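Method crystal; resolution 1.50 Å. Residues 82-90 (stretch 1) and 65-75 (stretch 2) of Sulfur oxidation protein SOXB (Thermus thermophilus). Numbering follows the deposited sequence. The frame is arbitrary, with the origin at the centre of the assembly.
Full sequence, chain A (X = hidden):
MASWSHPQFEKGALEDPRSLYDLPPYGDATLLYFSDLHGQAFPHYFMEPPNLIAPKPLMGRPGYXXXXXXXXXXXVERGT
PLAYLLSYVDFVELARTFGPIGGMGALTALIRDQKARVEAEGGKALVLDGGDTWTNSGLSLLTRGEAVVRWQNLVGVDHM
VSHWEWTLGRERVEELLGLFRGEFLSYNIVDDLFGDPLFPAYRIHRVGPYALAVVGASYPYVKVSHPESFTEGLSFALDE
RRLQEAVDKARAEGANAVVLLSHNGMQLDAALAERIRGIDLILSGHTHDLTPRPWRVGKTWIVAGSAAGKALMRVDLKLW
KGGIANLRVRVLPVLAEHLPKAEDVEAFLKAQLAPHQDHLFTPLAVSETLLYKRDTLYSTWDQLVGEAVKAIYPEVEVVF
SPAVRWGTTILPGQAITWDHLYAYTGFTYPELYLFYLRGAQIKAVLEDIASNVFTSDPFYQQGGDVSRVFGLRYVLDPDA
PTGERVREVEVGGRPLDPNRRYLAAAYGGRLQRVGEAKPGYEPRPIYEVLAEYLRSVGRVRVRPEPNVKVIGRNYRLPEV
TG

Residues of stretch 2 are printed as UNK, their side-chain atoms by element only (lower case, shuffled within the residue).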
# COMPACT_ATOMS: atom_id res chain seq x y z
N LEU A 82 18.44 0.60 -7.18
CA LEU A 82 17.20 -0.09 -7.51
C LEU A 82 17.04 -1.34 -6.64
O LEU A 82 15.93 -1.65 -6.20
CB LEU A 82 17.12 -0.46 -8.99
CG LEU A 82 15.79 -1.08 -9.43
CD1 LEU A 82 14.61 -0.26 -8.95
CD2 LEU A 82 15.76 -1.23 -10.96
N ALA A 83 18.14 -2.06 -6.38
CA ALA A 83 18.07 -3.25 -5.54
C ALA A 83 17.60 -2.86 -4.13
O ALA A 83 16.81 -3.58 -3.51
CB ALA A 83 19.43 -3.95 -5.47
N TYR A 84 18.07 -1.73 -3.65
CA TYR A 84 17.68 -1.20 -2.33
C TYR A 84 16.16 -1.00 -2.26
O TYR A 84 15.53 -1.35 -1.26
CB TYR A 84 18.42 0.12 -2.09
CG TYR A 84 17.92 0.97 -0.94
CD1 TYR A 84 17.63 0.41 0.31
CD2 TYR A 84 17.81 2.35 -1.07
CE1 TYR A 84 17.22 1.21 1.38
CE2 TYR A 84 17.38 3.14 -0.03
CZ TYR A 84 17.10 2.58 1.20
OH TYR A 84 16.69 3.40 2.26
N LEU A 85 15.57 -0.45 -3.31
CA LEU A 85 14.12 -0.24 -3.33
C LEU A 85 13.36 -1.56 -3.49
O LEU A 85 12.29 -1.77 -2.90
CB LEU A 85 13.74 0.65 -4.52
CG LEU A 85 13.67 2.16 -4.26
CD1 LEU A 85 15.00 2.71 -3.77
CD2 LEU A 85 13.20 2.88 -5.52
N LEU A 86 13.89 -2.42 -4.34
CA LEU A 86 13.20 -3.60 -4.82
C LEU A 86 13.09 -4.81 -3.91
O LEU A 86 12.14 -5.59 -4.03
CB LEU A 86 13.86 -4.02 -6.14
CG LEU A 86 13.15 -4.99 -7.09
CD1 LEU A 86 11.80 -4.42 -7.53
CD2 LEU A 86 14.04 -5.22 -8.33
N SER A 87 14.06 -5.00 -3.03
CA SER A 87 14.12 -6.21 -2.24
C SER A 87 14.57 -5.97 -0.79
O SER A 87 15.22 -4.96 -0.50
CB SER A 87 15.14 -7.13 -2.93
OG SER A 87 15.43 -8.31 -2.20
N TYR A 88 14.28 -6.92 0.10
CA TYR A 88 14.74 -6.84 1.49
C TYR A 88 16.23 -7.22 1.58
O TYR A 88 16.86 -7.00 2.61
CB TYR A 88 13.94 -7.78 2.41
CG TYR A 88 14.17 -9.27 2.17
CD1 TYR A 88 15.15 -9.97 2.87
CD2 TYR A 88 13.40 -9.96 1.26
CE1 TYR A 88 15.37 -11.34 2.61
CE2 TYR A 88 13.59 -11.29 1.02
CZ TYR A 88 14.56 -11.97 1.68
OH TYR A 88 14.70 -13.32 1.41
N VAL A 89 16.77 -7.85 0.54
CA VAL A 89 18.18 -8.29 0.58
C VAL A 89 19.09 -7.09 0.85
O VAL A 89 18.95 -6.05 0.23
CB VAL A 89 18.56 -9.06 -0.71
CG1 VAL A 89 20.07 -9.33 -0.76
CG2 VAL A 89 17.78 -10.37 -0.78
N ASP A 90 20.00 -7.25 1.82
CA ASP A 90 20.96 -6.19 2.20
C ASP A 90 20.30 -4.91 2.68
O ASP A 90 20.93 -3.85 2.67
CB ASP A 90 21.91 -5.84 1.04
CG ASP A 90 22.56 -7.06 0.41
OD1 ASP A 90 22.94 -8.00 1.15
OD2 ASP A 90 22.74 -7.05 -0.82
N UNK A 65 7.08 -11.84 -6.12
CA UNK A 65 8.54 -11.93 -6.15
C UNK A 65 9.13 -11.13 -4.99
O UNK A 65 8.73 -9.99 -4.74
c UNK A 65 9.12 -13.45 -8.88
c UNK A 65 8.88 -11.21 -9.95
c UNK A 65 8.54 -12.06 -8.73
c UNK A 65 9.08 -11.39 -7.48
N UNK A 66 10.11 -11.72 -4.32
CA UNK A 66 10.80 -11.08 -3.21
C UNK A 66 12.27 -11.49 -3.21
O UNK A 66 12.70 -12.34 -4.00
c UNK A 66 10.19 -11.53 -1.86
o UNK A 66 10.33 -12.96 -1.75
c UNK A 66 8.72 -11.10 -1.73
N UNK A 67 13.03 -10.88 -2.31
CA UNK A 67 14.40 -11.28 -2.04
C UNK A 67 15.29 -11.39 -3.26
O UNK A 67 15.33 -10.50 -4.10
N UNK A 68 16.07 -12.47 -3.34
CA UNK A 68 17.00 -12.61 -4.45
C UNK A 68 16.26 -12.83 -5.77
O UNK A 68 16.71 -12.39 -6.84
c UNK A 68 18.01 -14.26 -1.66
o UNK A 68 16.81 -14.61 -1.74
o UNK A 68 18.66 -14.35 -0.58
c UNK A 68 17.98 -13.76 -4.19
c UNK A 68 18.72 -13.63 -2.86
N UNK A 69 15.14 -13.53 -5.68
CA UNK A 69 14.36 -13.87 -6.87
C UNK A 69 13.89 -12.64 -7.64
O UNK A 69 13.90 -12.64 -8.86
c UNK A 69 13.17 -14.75 -6.49
N UNK A 70 13.44 -11.60 -6.93
CA UNK A 70 12.99 -10.41 -7.63
C UNK A 70 14.14 -9.71 -8.33
O UNK A 70 13.98 -9.17 -9.42
c UNK A 70 10.37 -7.64 -6.76
c UNK A 70 12.18 -9.47 -6.72
c UNK A 70 11.37 -8.48 -7.58
c UNK A 70 13.06 -8.76 -5.73
N UNK A 71 15.32 -9.72 -7.71
CA UNK A 71 16.48 -9.12 -8.35
C UNK A 71 16.81 -9.87 -9.65
O UNK A 71 17.02 -9.25 -10.69
c UNK A 71 17.69 -9.08 -7.40
c UNK A 71 18.72 -8.40 -5.24
c UNK A 71 17.09 -6.86 -6.34
c UNK A 71 17.48 -8.32 -6.09
N UNK A 72 16.79 -11.19 -9.59
CA UNK A 72 17.09 -11.99 -10.78
C UNK A 72 16.05 -11.80 -11.87
O UNK A 72 16.37 -11.69 -13.05
n UNK A 72 18.68 -15.87 -6.67
n UNK A 72 16.61 -16.88 -6.74
c UNK A 72 18.40 -13.79 -9.54
c UNK A 72 17.61 -16.23 -7.35
c UNK A 72 18.59 -15.29 -9.42
c UNK A 72 17.19 -13.47 -10.40
n UNK A 72 17.53 -15.95 -8.66
N UNK A 73 14.78 -11.79 -11.46
CA UNK A 73 13.68 -11.67 -12.43
C UNK A 73 13.83 -10.43 -13.30
O UNK A 73 13.60 -10.48 -14.51
c UNK A 73 9.32 -12.82 -13.68
c UNK A 73 10.63 -10.45 -13.11
c UNK A 73 10.45 -12.82 -12.87
c UNK A 73 8.87 -11.63 -14.21
c UNK A 73 12.34 -11.63 -11.69
o UNK A 73 7.73 -11.61 -14.99
c UNK A 73 11.13 -11.63 -12.59
c UNK A 73 9.51 -10.45 -13.91
N UNK A 74 14.20 -9.32 -12.69
CA UNK A 74 14.34 -8.05 -13.39
C UNK A 74 15.76 -7.73 -13.83
O UNK A 74 16.01 -6.67 -14.40
c UNK A 74 10.08 -6.85 -13.40
c UNK A 74 13.77 -6.92 -12.52
c UNK A 74 9.50 -7.25 -12.22
c UNK A 74 12.27 -7.02 -12.40
o UNK A 74 8.13 -7.36 -12.12
c UNK A 74 11.45 -6.76 -13.49
c UNK A 74 10.29 -7.54 -11.11
c UNK A 74 11.67 -7.41 -11.21
N UNK A 75 16.71 -8.62 -13.55
CA UNK A 75 18.08 -8.37 -13.95
C UNK A 75 18.71 -7.19 -13.24
O UNK A 75 19.53 -6.46 -13.80
O HOH W 1 10.25 -7.59 -3.22
O HOH W 2 12.60 -14.16 -0.58
O HOH W 3 11.65 -8.51 -1.04

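Position 65 carries four carbons, forked at the second, and its side chain stays clear of stretch 1; this is Leu65. Its carbonyl O nevertheless accepts a bond from water 1 (3.2 Å), which also donates to Leu86 O (2.9 Å). At position 66 a single carbon holds one oxygen and one further carbon, and the side chain only grazes the Tyr88 ring, its CB 4.5 Å from Tyr88 CE2; the pattern is that of threonine. Thr66 OG1 lies 2.8 Å from water 2, which is 3.0 Å from Tyr88 OH, so the two hydroxyls are linked through solvent.

Position 67 has no side-chain atoms, and Tyr88 CE2 comes within 3.2 Å of its CA. A CB built here would sit 2.8 Å from Tyr88 CE2, a clash, and the positive phi of 51° also favours glycine: Gly67. Position 68 shows three carbons, the last bearing two oxygens, in a side chain that lies along Val89, which leaves glutamate. Glu68 CG lies 4.0 Å from Val89 CG2, while the carboxylate oxygens find hydrogen-bonding partners elsewhere in the structure. One carbon at position 69, distant from stretch 1, marks Ala69.

Position 70 has four carbons forked at the first, one arm two carbons long, and packs on Leu86 and Ser87. It is isoleucine; with both chi angles t, Ile70 CD1 reaches Leu86 CD1 at 3.6 Å. Four carbons forked at the second identify position 71, which touches Ala83, Leu86 and Ser87, as Leu71. Its CD2 is 3.8 Å from Ala83 CB and 4.0 Å from Leu86 CD2.

At position 72 three carbons lead to a nitrogen and then a carbon with two more nitrogens, exposed and out of reach of stretch 1: Arg72. Position 73 has one carbon followed by a six-carbon ring bearing an oxygen and likewise makes no contact; it is Tyr73. Position 74 has the same composition, but its ring approaches Leu86. This is Tyr74, with CD2 4.3 Å from Leu86 CD2. Position 75 lacks a side chain, and its positive phi, in a Schellman motif, suits Gly75.

The contact joins an apolar patch to a close backbone approach. The helix axes, 10.2 Å apart at their closest, run at 131° to one another, and Leu86 packs against Ile70, Leu71 and Tyr74. Where stretch 1 leaves its helix, Ser87 OG donates to Gly67 O (2.9 Å) and accepts from Val89 N (3.1 Å), tying its own turn to stretch 2. Water 3 reinforces this junction, accepting from Gly67 N (3.0 Å) and Tyr88 N (3.3 Å).

Stretch 2 65-75: LTGEAILRYYG
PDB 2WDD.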